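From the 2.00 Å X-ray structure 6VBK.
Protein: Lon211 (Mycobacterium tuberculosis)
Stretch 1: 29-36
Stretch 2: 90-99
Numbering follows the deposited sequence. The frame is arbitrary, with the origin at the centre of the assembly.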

ATOM      1  N   VAL B  29       3.007 -17.118 -20.524  1.00 40.47           N
ATOM      2  CA  VAL B  29       3.233 -16.159 -21.598  1.00 47.56           C
ATOM      3  C   VAL B  29       2.303 -16.528 -22.745  1.00 57.75           C
ATOM      4  O   VAL B  29       2.306 -17.674 -23.211  1.00 49.80           O
ATOM      5  CB  VAL B  29       4.705 -16.127 -22.054  1.00 49.77           C
ATOM      6  CG1 VAL B  29       5.237 -17.531 -22.309  1.00 46.92           C
ATOM      7  CG2 VAL B  29       4.863 -15.253 -23.287  1.00 57.87           C
ATOM      8  N   VAL B  30       1.484 -15.573 -23.176  1.00 54.88           N
ATOM      9  CA  VAL B  30       0.422 -15.842 -24.143  1.00 49.83           C
ATOM     10  C   VAL B  30       0.332 -14.688 -25.128  1.00 54.39           C
ATOM     11  O   VAL B  30       0.783 -13.569 -24.849  1.00 39.21           O
ATOM     12  CB  VAL B  30      -0.944 -16.052 -23.455  1.00 53.96           C
ATOM     13  CG1 VAL B  30      -0.952 -17.344 -22.648  1.00 54.27           C
ATOM     14  CG2 VAL B  30      -1.283 -14.858 -22.579  1.00 54.07           C
ATOM     15  N   PRO B  31      -0.241 -14.938 -26.301  1.00 57.10           N
ATOM     16  CA  PRO B  31      -0.482 -13.854 -27.255  1.00 60.29           C
ATOM     17  C   PRO B  31      -1.806 -13.152 -26.984  1.00 63.18           C
ATOM     18  O   PRO B  31      -2.709 -13.683 -26.335  1.00 51.76           O
ATOM     19  CB  PRO B  31      -0.515 -14.582 -28.602  1.00 56.02           C
ATOM     20  CG  PRO B  31      -1.094 -15.909 -28.259  1.00 63.44           C
ATOM     21  CD  PRO B  31      -0.558 -16.255 -26.885  1.00 58.17           C
ATOM     22  N   LEU B  32      -1.905 -11.931 -27.504  1.00 52.68           N
ATOM     23  CA  LEU B  32      -3.103 -11.114 -27.364  1.00 52.60           C
ATOM     24  C   LEU B  32      -3.520 -10.630 -28.742  1.00 50.12           C
ATOM     25  O   LEU B  32      -2.761  -9.917 -29.406  1.00 62.27           O
ATOM     26  CB  LEU B  32      -2.860  -9.928 -26.426  1.00 45.84           C
ATOM     27  CG  LEU B  32      -2.503 -10.271 -24.980  1.00 47.43           C
ATOM     28  CD1 LEU B  32      -2.247  -9.003 -24.181  1.00 45.35           C
ATOM     29  CD2 LEU B  32      -3.604 -11.102 -24.339  1.00 50.88           C
ATOM     30  N   ASP B  33      -4.716 -11.020 -29.170  1.00 58.76           N
ATOM     31  CA  ASP B  33      -5.245 -10.609 -30.465  1.00 64.47           C
ATOM     32  C   ASP B  33      -5.847  -9.217 -30.324  1.00 63.13           C
ATOM     33  O   ASP B  33      -6.875  -9.040 -29.662  1.00 65.68           O
ATOM     34  CB  ASP B  33      -6.280 -11.619 -30.955  1.00 68.49           C
ATOM     35  CG  ASP B  33      -6.751 -11.341 -32.369  1.00 67.58           C
ATOM     36  OD1 ASP B  33      -6.267 -10.369 -32.987  1.00 74.27           O
ATOM     37  OD2 ASP B  33      -7.607 -12.101 -32.865  1.00 80.08           O
ATOM     38  N   LEU B  34      -5.208  -8.224 -30.942  1.00 61.36           N
ATOM     39  CA  LEU B  34      -5.662  -6.841 -30.859  1.00 72.48           C
ATOM     40  C   LEU B  34      -6.588  -6.448 -32.002  1.00 76.35           C
ATOM     41  O   LEU B  34      -6.958  -5.273 -32.102  1.00 82.09           O
ATOM     42  CB  LEU B  34      -4.461  -5.887 -30.831  1.00 58.18           C
ATOM     43  CG  LEU B  34      -3.293  -6.195 -29.890  1.00 64.65           C
ATOM     44  CD1 LEU B  34      -2.316  -5.028 -29.855  1.00 61.58           C
ATOM     45  CD2 LEU B  34      -3.785  -6.528 -28.494  1.00 54.59           C
ATOM     46  N   SER B  35      -6.971  -7.391 -32.858  1.00 80.32           N
ATOM     47  CA  SER B  35      -7.760  -7.071 -34.039  1.00 77.95           C
ATOM     48  C   SER B  35      -9.206  -6.783 -33.662  1.00 94.65           C
ATOM     49  O   SER B  35      -9.860  -7.599 -33.002  1.00 91.51           O
ATOM     50  CB  SER B  35      -7.699  -8.218 -35.046  1.00 76.20           C
ATOM     51  OG  SER B  35      -8.258  -9.406 -34.510  1.00 85.95           O
ATOM     52  N   GLU B  36      -9.702  -5.619 -34.088  1.00 91.36           N
ATOM     53  CA  GLU B  36     -11.098  -5.225 -33.886  1.00 81.17           C
ATOM     54  C   GLU B  36     -11.495  -5.324 -32.415  1.00 85.12           C
ATOM     55  O   GLU B  36     -12.629  -5.667 -32.074  1.00105.74           O
ATOM     56  CB  GLU B  36     -12.031  -6.062 -34.762  1.00 82.41           C
ATOM     57  CG  GLU B  36     -11.801  -5.890 -36.251  1.00 82.51           C
ATOM     58  CD  GLU B  36     -12.579  -6.895 -37.076  1.00107.59           C
ATOM     59  OE1 GLU B  36     -13.730  -7.203 -36.704  1.00107.09           O
ATOM     60  OE2 GLU B  36     -12.034  -7.384 -38.088  1.00102.08           O
ATOM     61  N   ARG B  90       2.854  -8.464 -35.185  1.00 67.26           N
ATOM     62  CA  ARG B  90       1.772  -9.176 -35.850  1.00 60.42           C
ATOM     63  C   ARG B  90       1.886 -10.667 -35.573  1.00 61.28           C
ATOM     64  O   ARG B  90       2.971 -11.248 -35.689  1.00 66.70           O
ATOM     65  CB  ARG B  90       1.773  -8.905 -37.358  1.00 72.83           C
ATOM     66  CG  ARG B  90       1.360  -7.484 -37.715  1.00 70.36           C
ATOM     67  CD  ARG B  90       1.073  -7.332 -39.198  1.00 74.42           C
ATOM     68  NE  ARG B  90       0.616  -5.983 -39.523  1.00 71.72           N
ATOM     69  CZ  ARG B  90      -0.650  -5.584 -39.448  1.00 81.65           C
ATOM     70  NH1 ARG B  90      -1.594  -6.430 -39.059  1.00 77.03           N
ATOM     71  NH2 ARG B  90      -0.973  -4.337 -39.761  1.00 81.56           N
ATOM     72  N   LEU B  91       0.762 -11.276 -35.206  1.00 60.48           N
ATOM     73  CA  LEU B  91       0.708 -12.701 -34.950  1.00 57.40           C
ATOM     74  C   LEU B  91       0.849 -13.478 -36.258  1.00 58.87           C
ATOM     75  O   LEU B  91       0.686 -12.915 -37.344  1.00 61.54           O
ATOM     76  CB  LEU B  91      -0.604 -13.049 -34.249  1.00 44.01           C
ATOM     77  CG  LEU B  91      -0.801 -12.373 -32.889  1.00 55.14           C
ATOM     78  CD1 LEU B  91      -2.148 -12.745 -32.292  1.00 58.84           C
ATOM     79  CD2 LEU B  91       0.332 -12.736 -31.938  1.00 57.54           C
ATOM     80  N   PRO B  92       1.168 -14.776 -36.180  1.00 61.37           N
ATOM     81  CA  PRO B  92       1.321 -15.566 -37.416  1.00 75.24           C
ATOM     82  C   PRO B  92       0.096 -15.548 -38.313  1.00 64.06           C
ATOM     83  O   PRO B  92       0.240 -15.629 -39.540  1.00 63.69           O
ATOM     84  CB  PRO B  92       1.616 -16.980 -36.894  1.00 80.92           C
ATOM     85  CG  PRO B  92       1.248 -16.960 -35.436  1.00 81.11           C
ATOM     86  CD  PRO B  92       1.519 -15.566 -34.989  1.00 76.45           C
ATOM     87  N   GLY B  93      -1.104 -15.442 -37.746  1.00 57.31           N
ATOM     88  CA  GLY B  93      -2.311 -15.351 -38.541  1.00 61.93           C
ATOM     89  C   GLY B  93      -2.525 -14.031 -39.245  1.00 55.88           C
ATOM     90  O   GLY B  93      -3.470 -13.907 -40.028  1.00 67.53           O
ATOM     91  N   GLY B  94      -1.672 -13.037 -38.993  1.00 57.14           N
ATOM     92  CA  GLY B  94      -1.803 -11.730 -39.600  1.00 58.47           C
ATOM     93  C   GLY B  94      -2.460 -10.689 -38.720  1.00 57.35           C
ATOM     94  O   GLY B  94      -2.505  -9.513 -39.104  1.00 59.01           O
ATOM     95  N   GLU B  95      -2.967 -11.085 -37.556  1.00 56.65           N
ATOM     96  CA  GLU B  95      -3.637 -10.146 -36.676  1.00 64.76           C
ATOM     97  C   GLU B  95      -2.623  -9.225 -35.999  1.00 65.78           C
ATOM     98  O   GLU B  95      -1.484  -9.624 -35.741  1.00 60.69           O
ATOM     99  CB  GLU B  95      -4.435 -10.887 -35.606  1.00 66.20           C
ATOM    100  CG  GLU B  95      -5.396 -11.941 -36.134  1.00 76.43           C
ATOM    101  CD  GLU B  95      -4.726 -13.279 -36.386  1.00 77.80           C
ATOM    102  OE1 GLU B  95      -3.497 -13.378 -36.193  1.00 69.13           O
ATOM    103  OE2 GLU B  95      -5.430 -14.232 -36.776  1.00 82.57           O
ATOM    104  N   PRO B  96      -3.012  -7.985 -35.706  1.00 53.08           N
ATOM    105  CA  PRO B  96      -2.201  -7.159 -34.804  1.00 49.91           C
ATOM    106  C   PRO B  96      -2.195  -7.785 -33.417  1.00 48.73           C
ATOM    107  O   PRO B  96      -3.250  -8.105 -32.863  1.00 57.06           O
ATOM    108  CB  PRO B  96      -2.915  -5.804 -34.819  1.00 56.95           C
ATOM    109  CG  PRO B  96      -4.324  -6.127 -35.210  1.00 63.39           C
ATOM    110  CD  PRO B  96      -4.235  -7.296 -36.148  1.00 64.65           C
ATOM    111  N   GLY B  97      -0.998  -7.983 -32.865  1.00 56.78           N
ATOM    112  CA  GLY B  97      -0.858  -8.795 -31.677  1.00 54.69           C
ATOM    113  C   GLY B  97       0.088  -8.186 -30.664  1.00 54.36           C
ATOM    114  O   GLY B  97       0.804  -7.219 -30.935  1.00 50.74           O
ATOM    115  N   ALA B  98       0.065  -8.781 -29.474  1.00 50.22           N
ATOM    116  CA  ALA B  98       0.991  -8.451 -28.406  1.00 47.73           C
ATOM    117  C   ALA B  98       1.279  -9.723 -27.624  1.00 47.32           C
ATOM    118  O   ALA B  98       0.452 -10.636 -27.574  1.00 52.18           O
ATOM    119  CB  ALA B  98       0.432  -7.363 -27.481  1.00 42.79           C
ATOM    120  N   VAL B  99       2.463  -9.780 -27.026  1.00 43.34           N
ATOM    121  CA  VAL B  99       2.873 -10.908 -26.200  1.00 42.11           C
ATOM    122  C   VAL B  99       2.976 -10.414 -24.766  1.00 37.76           C
ATOM    123  O   VAL B  99       3.719  -9.467 -24.480  1.00 46.42           O
ATOM    124  CB  VAL B  99       4.199 -11.515 -26.678  1.00 47.91           C
ATOM    125  CG1 VAL B  99       4.656 -12.604 -25.724  1.00 40.46           C
ATOM    126  CG2 VAL B  99       4.045 -12.068 -28.084  1.00 42.42           C
TER

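The apolar centre of the contact lies on one face of a pair of antiparallel strands, where Leu32 and Ala98 pair directly: their CA atoms are 5.0 Å apart, and Leu32 CB stands 4.3 Å from Ala98 CB. Leu34, just past the end of strand 29-33, extends this patch. Leu34 CD1 lies 4.3 Å from Ala98 CB and Leu34 CB 4.3 Å from Pro96 CB, so one leucine bridges two residues of the facing strand.

The other face carries Pro31, Asp33 and Val99. Here Leu91, from the loop before strand 96-99, packs its CD2 3.9 Å from Pro31 CB, while Val29 CG2 meets Val99 CG1 at 3.6 Å. Gly97 leaves room for that leucine: an ideal CB on it would lie 2.4 Å from Leu91 CG, a clash.

Backbone hydrogen bonds fix the register. Leu32 N donates to Ala98 O at 2.7 Å, and Ala98 N returns a bond to Leu32 O at 3.0 Å; the N-H...O angles of 136° and 143° are bent but acceptable. Both carbonyls also receive CA-H...O contacts, Pro31 CA to Ala98 O at 3.4 Å and Gly97 CA to Leu32 O at 3.2 Å, as expected where antiparallel strands run close. Hydrogen bonding continues one residue past the first strand, where Leu34 N donates to Pro96 O at 2.7 Å and 152°, the straightest of the three.

At the polar edge, Asp33 OD1 accepts from Ser35 N at 3.1 Å and from Ser35 OG at 2.7 Å, a local clasp where the chain leaves the strand. Asp33 OD1 also approaches Glu95 CB to 3.2 Å, a contact with carbon. Glu95 points its CA-to-CB bond toward the first stretch, but the end of the side chain leads away; with no basic residue in 29-36, its carboxylate has no salt-bridge partner across the contact.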